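Local structure of putative malic enzyme ((S)-malate:NAD+ oxidoreductase (decarboxylating)) (2A9F) at residues 280-285 / 304-309; 255-260 / 273-278; 184-189 / 210-215. The protein probably catalyses the NAD+-dependent oxidative decarboxylation of (S)-malate, as malic enzymes do, with magnesium or manganese as the preferred metal. One frame throughout, in Å; residues are numbered along the deposited sequence.

Interaction 1. Residues 280-285 / 304-309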
loop_
_atom_site.group_PDB
_atom_site.type_symbol
_atom_site.label_atom_id
_atom_site.label_comp_id
_atom_site.label_asym_id
_atom_site.label_seq_id
_atom_site.Cartn_x
_atom_site.Cartn_y
_atom_site.Cartn_z
ATOM N N ALA A 280 32.618 -37.046 2.173
ATOM C CA ALA A 280 32.885 -37.531 3.520
ATOM C C ALA A 280 31.960 -38.710 3.864
ATOM O O ALA A 280 31.243 -39.218 2.993
ATOM C CB ALA A 280 32.726 -36.400 4.532
ATOM N N ALA A 281 31.977 -39.134 5.130
ATOM C CA ALA A 281 31.196 -40.285 5.597
ATOM C C ALA A 281 29.686 -40.185 5.438
ATOM O O ALA A 281 29.089 -40.982 4.709
ATOM C CB ALA A 281 31.542 -40.580 7.042
ATOM N N ARG A 282 29.068 -39.234 6.144
ATOM C CA ARG A 282 27.613 -39.012 6.070
ATOM C C ARG A 282 27.413 -37.712 5.279
ATOM O O ARG A 282 27.225 -36.629 5.847
ATOM C CB ARG A 282 27.018 -38.860 7.477
ATOM C CG ARG A 282 27.552 -39.858 8.499
ATOM C CD ARG A 282 26.798 -41.180 8.522
ATOM N NE ARG A 282 25.984 -41.305 9.730
ATOM C CZ ARG A 282 25.393 -42.428 10.122
ATOM N NH1 ARG A 282 25.527 -43.533 9.398
ATOM N NH2 ARG A 282 24.663 -42.446 11.231
ATOM N N PRO A 283 27.462 -37.809 3.948
ATOM C CA PRO A 283 27.303 -36.653 3.067
ATOM C C PRO A 283 25.906 -36.038 2.982
ATOM O O PRO A 283 24.955 -36.679 2.538
ATOM C CB PRO A 283 27.781 -37.194 1.724
ATOM C CG PRO A 283 27.305 -38.605 1.765
ATOM C CD PRO A 283 27.669 -39.040 3.162
ATOM N N VAL A 284 25.794 -34.790 3.420
ATOM C CA VAL A 284 24.534 -34.067 3.350
ATOM C C VAL A 284 24.577 -33.377 1.987
ATOM O O VAL A 284 25.657 -33.187 1.430
ATOM C CB VAL A 284 24.419 -33.009 4.477
ATOM C CG1 VAL A 284 23.089 -32.290 4.388
ATOM C CG2 VAL A 284 24.562 -33.675 5.828
ATOM N N ILE A 285 23.415 -33.012 1.454
ATOM C CA ILE A 285 23.328 -32.367 0.149
ATOM C C ILE A 285 22.106 -31.458 0.040
ATOM O O ILE A 285 20.983 -31.883 0.303
ATOM C CB ILE A 285 23.248 -33.431 -0.969
ATOM C CG1 ILE A 285 24.623 -34.084 -1.160
ATOM C CG2 ILE A 285 22.720 -32.807 -2.259
ATOM C CD1 ILE A 285 24.648 -35.166 -2.217
ATOM N N GLY A 304 25.002 -42.678 -2.044
ATOM C CA GLY A 304 25.638 -42.805 -0.747
ATOM C C GLY A 304 25.434 -41.625 0.182
ATOM O O GLY A 304 26.083 -41.534 1.226
ATOM N N ALA A 305 24.528 -40.725 -0.186
ATOM C CA ALA A 305 24.252 -39.550 0.632
ATOM C C ALA A 305 23.466 -39.934 1.875
ATOM O O ALA A 305 22.657 -40.861 1.841
ATOM C CB ALA A 305 23.478 -38.523 -0.178
ATOM N N TYR A 306 23.707 -39.221 2.972
ATOM C CA TYR A 306 23.007 -39.487 4.224
ATOM C C TYR A 306 21.788 -38.575 4.389
ATOM O O TYR A 306 20.800 -38.938 5.036
ATOM C CB TYR A 306 23.950 -39.287 5.408
ATOM C CG TYR A 306 23.298 -39.546 6.745
ATOM C CD1 TYR A 306 22.895 -40.831 7.108
ATOM C CD2 TYR A 306 23.096 -38.509 7.651
ATOM C CE1 TYR A 306 22.309 -41.083 8.346
ATOM C CE2 TYR A 306 22.512 -38.746 8.893
ATOM C CZ TYR A 306 22.121 -40.037 9.236
ATOM O OH TYR A 306 21.546 -40.274 10.469
ATOM N N ILE A 307 21.876 -37.380 3.812
ATOM C CA ILE A 307 20.790 -36.412 3.881
ATOM C C ILE A 307 20.667 -35.670 2.558
ATOM O O ILE A 307 21.668 -35.330 1.926
ATOM C CB ILE A 307 21.016 -35.382 5.006
ATOM C CG1 ILE A 307 21.094 -36.089 6.364
ATOM C CG2 ILE A 307 19.888 -34.372 5.005
ATOM C CD1 ILE A 307 21.256 -35.145 7.560
ATOM N N VAL A 308 19.428 -35.442 2.137
ATOM C CA VAL A 308 19.162 -34.729 0.897
ATOM C C VAL A 308 17.990 -33.778 1.060
ATOM O O VAL A 308 16.938 -34.144 1.573
ATOM C CB VAL A 308 18.823 -35.674 -0.249
ATOM C CG1 VAL A 308 18.540 -34.865 -1.495
ATOM C CG2 VAL A 308 19.967 -36.628 -0.490
ATOM N N GLY A 309 18.186 -32.548 0.615
ATOM C CA GLY A 309 17.137 -31.563 0.713
ATOM C C GLY A 309 17.089 -30.772 -0.564
ATOM O O GLY A 309 18.110 -30.568 -1.207
#
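The carbonyl oxygen of P283 takes two N-H groups from the facing segment 304-309. Y306 N donates to P283 O at 2.9 Å, tilted 32° from the carbonyl plane. I307 N adds a weak bond to the same oxygen. The contact sits in a beta-alpha-beta unit of the Rossmann-type NAD-binding domain, where strands 284-287 and 307-310 run parallel and helix 297-301 joins them. G304 ends that helix in a Schellman motif with positive phi. Its carbonyl oxygen lies 3.2 Å from P283 CG, which also packs on the backbone of A305.

The exposed end carries an off-centre cation-pi stack. The R282 guanidinium lies nearly flat on the Y306 ring, with planes 10° apart and centres 4.3 Å apart. Y306 CE1 is over the centre of the guanidinium, while R282 NE sits toward the rim of the ring.

Further in, V284 and I307 lie side by side and point the same way, with V284 CG1 3.8 Å from I307 CB. L182 touches V284, and S178 of helix 162-180 touches both side chains. I285 CD1 instead meets A305 CB. G309 N donates to I285 O at 2.9 Å, and V308 CA makes a CA-H...O contact with that oxygen.

Interaction 2. Residues 255-260 / 273-278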
loop_
_atom_site.group_PDB
_atom_site.type_symbol
_atom_site.label_atom_id
_atom_site.label_comp_id
_atom_site.label_asym_id
_atom_site.label_seq_id
_atom_site.Cartn_x
_atom_site.Cartn_y
_atom_site.Cartn_z
ATOM N N ALA A 255 36.572 -32.266 -7.708
ATOM C CA ALA A 255 37.708 -32.334 -6.811
ATOM C C ALA A 255 37.444 -31.596 -5.497
ATOM O O ALA A 255 38.371 -31.268 -4.756
ATOM C CB ALA A 255 38.956 -31.783 -7.515
ATOM N N LEU A 256 36.176 -31.334 -5.198
ATOM C CA LEU A 256 35.844 -30.646 -3.953
ATOM C C LEU A 256 35.039 -31.497 -2.991
ATOM O O LEU A 256 35.140 -31.330 -1.776
ATOM C CB LEU A 256 35.106 -29.342 -4.227
ATOM C CG LEU A 256 36.064 -28.176 -4.414
ATOM C CD1 LEU A 256 35.276 -26.899 -4.455
ATOM C CD2 LEU A 256 37.055 -28.135 -3.266
ATOM N N GLU A 257 34.239 -32.401 -3.542
ATOM C CA GLU A 257 33.440 -33.302 -2.730
ATOM C C GLU A 257 34.391 -34.137 -1.884
ATOM O O GLU A 257 34.005 -34.636 -0.827
ATOM C CB GLU A 257 32.630 -34.250 -3.613
ATOM C CG GLU A 257 31.959 -33.612 -4.810
ATOM C CD GLU A 257 31.008 -32.504 -4.427
ATOM O OE1 GLU A 257 29.984 -32.346 -5.123
ATOM O OE2 GLU A 257 31.287 -31.787 -3.445
ATOM N N GLY A 258 35.624 -34.291 -2.374
ATOM C CA GLY A 258 36.641 -35.067 -1.686
ATOM C C GLY A 258 36.626 -34.823 -0.197
ATOM O O GLY A 258 37.152 -33.820 0.276
ATOM N N ALA A 259 36.011 -35.752 0.529
ATOM C CA ALA A 259 35.870 -35.691 1.987
ATOM C C ALA A 259 35.186 -34.412 2.490
ATOM O O ALA A 259 35.642 -33.776 3.442
ATOM C CB ALA A 259 37.234 -35.870 2.670
ATOM N N ASP A 260 34.085 -34.045 1.844
ATOM C CA ASP A 260 33.322 -32.867 2.236
ATOM C C ASP A 260 32.119 -33.401 2.990
ATOM O O ASP A 260 31.523 -34.394 2.578
ATOM C CB ASP A 260 32.873 -32.088 1.004
ATOM N N ALA A 273 26.058 -38.082 -9.494
ATOM C CA ALA A 273 26.097 -39.127 -8.471
ATOM C C ALA A 273 27.462 -39.715 -8.102
ATOM O O ALA A 273 27.849 -39.688 -6.939
ATOM C CB ALA A 273 25.152 -40.245 -8.871
ATOM N N GLU A 274 28.185 -40.247 -9.087
ATOM C CA GLU A 274 29.493 -40.871 -8.848
ATOM C C GLU A 274 30.320 -40.170 -7.777
ATOM O O GLU A 274 30.880 -40.813 -6.890
ATOM C CB GLU A 274 30.328 -40.917 -10.134
ATOM C CG GLU A 274 29.578 -41.348 -11.379
ATOM C CD GLU A 274 28.726 -40.228 -11.950
ATOM O OE1 GLU A 274 29.294 -39.145 -12.222
ATOM O OE2 GLU A 274 27.501 -40.429 -12.130
ATOM N N TRP A 275 30.394 -38.848 -7.870
ATOM C CA TRP A 275 31.173 -38.053 -6.933
ATOM C C TRP A 275 30.775 -38.287 -5.484
ATOM O O TRP A 275 31.632 -38.500 -4.633
ATOM C CB TRP A 275 31.043 -36.564 -7.272
ATOM C CG TRP A 275 31.434 -36.227 -8.687
ATOM C CD1 TRP A 275 32.340 -36.888 -9.470
ATOM C CD2 TRP A 275 30.979 -35.111 -9.461
ATOM N NE1 TRP A 275 32.478 -36.255 -10.680
ATOM C CE2 TRP A 275 31.656 -35.160 -10.703
ATOM C CE3 TRP A 275 30.069 -34.072 -9.226
ATOM C CZ2 TRP A 275 31.450 -34.209 -11.709
ATOM C CZ3 TRP A 275 29.865 -33.125 -10.231
ATOM C CH2 TRP A 275 30.555 -33.204 -11.458
ATOM N N ILE A 276 29.472 -38.256 -5.213
ATOM C CA ILE A 276 28.958 -38.450 -3.859
ATOM C C ILE A 276 29.762 -39.516 -3.134
ATOM O O ILE A 276 30.127 -39.361 -1.966
ATOM C CB ILE A 276 27.468 -38.852 -3.886
ATOM C CG1 ILE A 276 26.643 -37.701 -4.470
ATOM C CG2 ILE A 276 26.988 -39.201 -2.480
ATOM C CD1 ILE A 276 25.176 -38.013 -4.665
ATOM N N SER A 277 30.050 -40.591 -3.854
ATOM C CA SER A 277 30.818 -41.701 -3.317
ATOM C C SER A 277 32.081 -41.191 -2.628
ATOM O O SER A 277 32.408 -41.629 -1.530
ATOM C CB SER A 277 31.192 -42.657 -4.456
ATOM O OG SER A 277 30.073 -42.913 -5.294
ATOM N N LYS A 278 32.777 -40.257 -3.270
ATOM C CA LYS A 278 34.019 -39.695 -2.731
ATOM C C LYS A 278 33.876 -38.596 -1.674
ATOM O O LYS A 278 34.878 -38.033 -1.233
ATOM C CB LYS A 278 34.908 -39.167 -3.871
ATOM C CG LYS A 278 35.616 -40.244 -4.717
ATOM C CD LYS A 278 34.923 -40.462 -6.065
ATOM C CE LYS A 278 35.749 -41.348 -7.002
ATOM N NZ LYS A 278 35.893 -42.749 -6.503
#
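A259 and K278 make the hydrogen bond that joins the two segments. A259 N donates to K278 O at 3.1 Å, in the carbonyl plane and nearly straight, with 171° at the hydrogen. G258 CA adds a CA-H...O contact to the same oxygen at 3.5 Å. The backbone oxygen of K278 is therefore approached from two neighbouring residues, while the end of its side chain leads away.

Within the segments, D260 N bonds back to E257 O at 2.7 Å. S277 OG bonds to E274 O at 2.8 Å, one turn back in the short helix 273-277.

The apolar part is small. E257 CG meets W275 CB at 4.0 Å. This CG stands beside the backbone N (chi1 -44°), which puts it against W275 CB; the chain then bends at chi2. The two side chains cross obliquely, and the carboxylate plane is 60° from the indole plane. L271 and M279 also touch E257. E253 OE2 lies close to E257 OE1, and these like charges may raise the proton affinity of the pair.

This is surface packing between two short, weakly bonded helices. One precedes strand 262-264 and the other follows it, as connections between parallel strands of a Rossmann-type NAD-binding domain.

Interaction 3. Residues 184-189 / 210-215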
loop_
_atom_site.group_PDB
_atom_site.type_symbol
_atom_site.label_atom_id
_atom_site.label_comp_id
_atom_site.label_asym_id
_atom_site.label_seq_id
_atom_site.Cartn_x
_atom_site.Cartn_y
_atom_site.Cartn_z
ATOM N N LYS A 184 28.793 -34.154 14.490
ATOM C CA LYS A 184 29.908 -33.298 14.111
ATOM C C LYS A 184 29.579 -31.855 14.487
ATOM O O LYS A 184 28.435 -31.540 14.772
ATOM C CB LYS A 184 30.144 -33.414 12.603
ATOM C CG LYS A 184 30.212 -34.854 12.110
ATOM C CD LYS A 184 30.350 -34.965 10.583
ATOM C CE LYS A 184 30.388 -36.427 10.135
ATOM N NZ LYS A 184 30.389 -36.591 8.656
ATOM N N SER A 185 30.579 -30.984 14.507
ATOM C CA SER A 185 30.330 -29.581 14.821
ATOM C C SER A 185 30.370 -28.777 13.523
ATOM O O SER A 185 30.657 -29.317 12.450
ATOM C CB SER A 185 31.383 -29.036 15.791
ATOM O OG SER A 185 31.145 -27.668 16.093
ATOM N N LEU A 186 30.080 -27.486 13.626
ATOM C CA LEU A 186 30.085 -26.619 12.458
ATOM C C LEU A 186 31.512 -26.121 12.198
ATOM O O LEU A 186 31.786 -25.492 11.173
ATOM C CB LEU A 186 29.134 -25.439 12.692
ATOM C CG LEU A 186 28.810 -24.521 11.508
ATOM C CD1 LEU A 186 28.204 -25.316 10.358
ATOM C CD2 LEU A 186 27.855 -23.434 11.986
ATOM N N ASP A 187 32.415 -26.417 13.133
ATOM C CA ASP A 187 33.812 -26.006 13.020
ATOM C C ASP A 187 34.660 -27.204 12.657
ATOM O O ASP A 187 35.880 -27.108 12.612
ATOM C CB ASP A 187 34.324 -25.444 14.344
ATOM C CG ASP A 187 33.403 -24.394 14.938
ATOM O OD1 ASP A 187 33.552 -23.200 14.590
ATOM O OD2 ASP A 187 32.525 -24.770 15.751
ATOM N N GLU A 188 34.012 -28.337 12.423
ATOM C CA GLU A 188 34.713 -29.557 12.060
ATOM C C GLU A 188 34.231 -29.948 10.673
ATOM O O GLU A 188 34.741 -30.885 10.058
ATOM C CB GLU A 188 34.367 -30.692 13.033
ATOM C CG GLU A 188 34.580 -30.397 14.514
ATOM C CD GLU A 188 34.079 -31.531 15.409
ATOM O OE1 GLU A 188 34.602 -32.665 15.294
ATOM O OE2 GLU A 188 33.156 -31.289 16.224
ATOM N N VAL A 189 33.236 -29.228 10.174
ATOM C CA VAL A 189 32.692 -29.551 8.869
ATOM C C VAL A 189 33.374 -28.889 7.681
ATOM O O VAL A 189 33.771 -27.725 7.733
ATOM C CB VAL A 189 31.177 -29.241 8.809
ATOM C CG1 VAL A 189 30.389 -30.289 9.603
ATOM C CG2 VAL A 189 30.915 -27.851 9.363
ATOM N N ALA A 210 28.013 -18.041 11.229
ATOM C CA ALA A 210 27.299 -19.032 12.014
ATOM C C ALA A 210 28.238 -19.944 12.771
ATOM O O ALA A 210 27.810 -20.672 13.662
ATOM C CB ALA A 210 26.395 -19.851 11.116
ATOM N N GLY A 211 29.516 -19.905 12.420
ATOM C CA GLY A 211 30.489 -20.760 13.083
ATOM C C GLY A 211 31.452 -21.428 12.112
ATOM O O GLY A 211 32.668 -21.375 12.311
ATOM N N ALA A 212 30.902 -22.043 11.062
ATOM C CA ALA A 212 31.673 -22.738 10.030
ATOM C C ALA A 212 33.133 -22.294 9.921
ATOM O O ALA A 212 33.427 -21.117 9.715
ATOM C CB ALA A 212 30.980 -22.587 8.666
ATOM N N THR A 213 34.034 -23.265 10.045
ATOM C CA THR A 213 35.477 -23.040 9.978
ATOM C C THR A 213 36.047 -23.160 8.562
ATOM O O THR A 213 36.812 -22.304 8.115
ATOM C CB THR A 213 36.231 -24.053 10.879
ATOM O OG1 THR A 213 35.893 -23.826 12.255
ATOM C CG2 THR A 213 37.733 -23.928 10.696
ATOM N N LYS A 214 35.678 -24.227 7.861
ATOM C CA LYS A 214 36.187 -24.438 6.522
ATOM C C LYS A 214 35.149 -24.533 5.403
ATOM O O LYS A 214 34.448 -25.534 5.268
ATOM C CB LYS A 214 37.088 -25.673 6.522
ATOM C CG LYS A 214 36.727 -26.749 7.541
ATOM C CD LYS A 214 37.862 -27.790 7.610
ATOM C CE LYS A 214 37.674 -28.833 8.720
ATOM N NZ LYS A 214 36.836 -29.997 8.308
ATOM N N VAL A 215 35.077 -23.477 4.596
ATOM C CA VAL A 215 34.144 -23.399 3.472
ATOM C C VAL A 215 34.922 -23.145 2.173
ATOM O O VAL A 215 35.755 -22.246 2.113
ATOM C CB VAL A 215 33.124 -22.219 3.660
ATOM C CG1 VAL A 215 32.205 -22.099 2.453
ATOM C CG2 VAL A 215 32.312 -22.419 4.922
#
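L186 packs its side chain against A210, G211 and A212, and this is the tight part of the contact. The end of helix 198-210 and the turn after it lead into strand 214-219. The segment 184-189 leads into strand 190-194. The contact thus joins the entrances of two neighbouring parallel strands in a beta-alpha-beta unit of the Rossmann-type NAD-binding domain.

L186 CG is anti to the backbone N (chi1 -170°). From there L186 CD2 reaches A210 O at 3.2 Å and also touches A210 CB. L186 CG comes within 3.3 Å of A212 N. G211 leaves the helix with positive phi, and its CA passes close to L186 CD2. L186 O faces the same backbone: A212 CA makes a CA-H...O contact with it at 3.0 Å, and T213 N adds a weak hydrogen bond. I175, F176 and L179 of helix 162-180 also touch L186, so this leucine is buried between that helix and the turn.

The solvent side is looser and polar. D187 and T213 are exposed, and their side chains cross at about a right angle. T213 OG1 gives a weak hydrogen bond to D187 O at 3.3 Å. It also lies against D187 CB at 3.1 Å. D187 OD1 is close to G211 O, but both are acceptors and no bond forms. S185 OG makes a weak bond to D187 OD2, which gives the carboxylate a partner within its own segment.

The exposed K214 side chain reaches back to the other segment. Its CG touches V189 O at 3.1 Å. The chain then bends at chi4 (86°), and NZ donates to E188 O at 2.9 Å from above the carbonyl plane, 68° out of it.

How the interactions relate
All three contacts lie in the NAD-binding domain. Interaction 1 is the buried one, interaction 3 is partly buried, and interaction 2 is on the surface. Interactions 1 and 3 reach the same sheet, interaction 1 at strands 284-287 and 307-310, interaction 3 at the start of 214-219. Interaction 1 combines backbone bonds, aliphatic packing and a stacked arginine. Interaction 3 relies on one buried leucine and mostly weak polar bonds, and interaction 2 on a single cross-segment hydrogen bond. Interactions 1 and 2 are neighbours: A280 N probably bonds to D260 O at 2.9 Å, and I276 CD1 packs on I285 CD1. Interactions 2 and 3 do not touch, with nearest atoms about 6 Å apart.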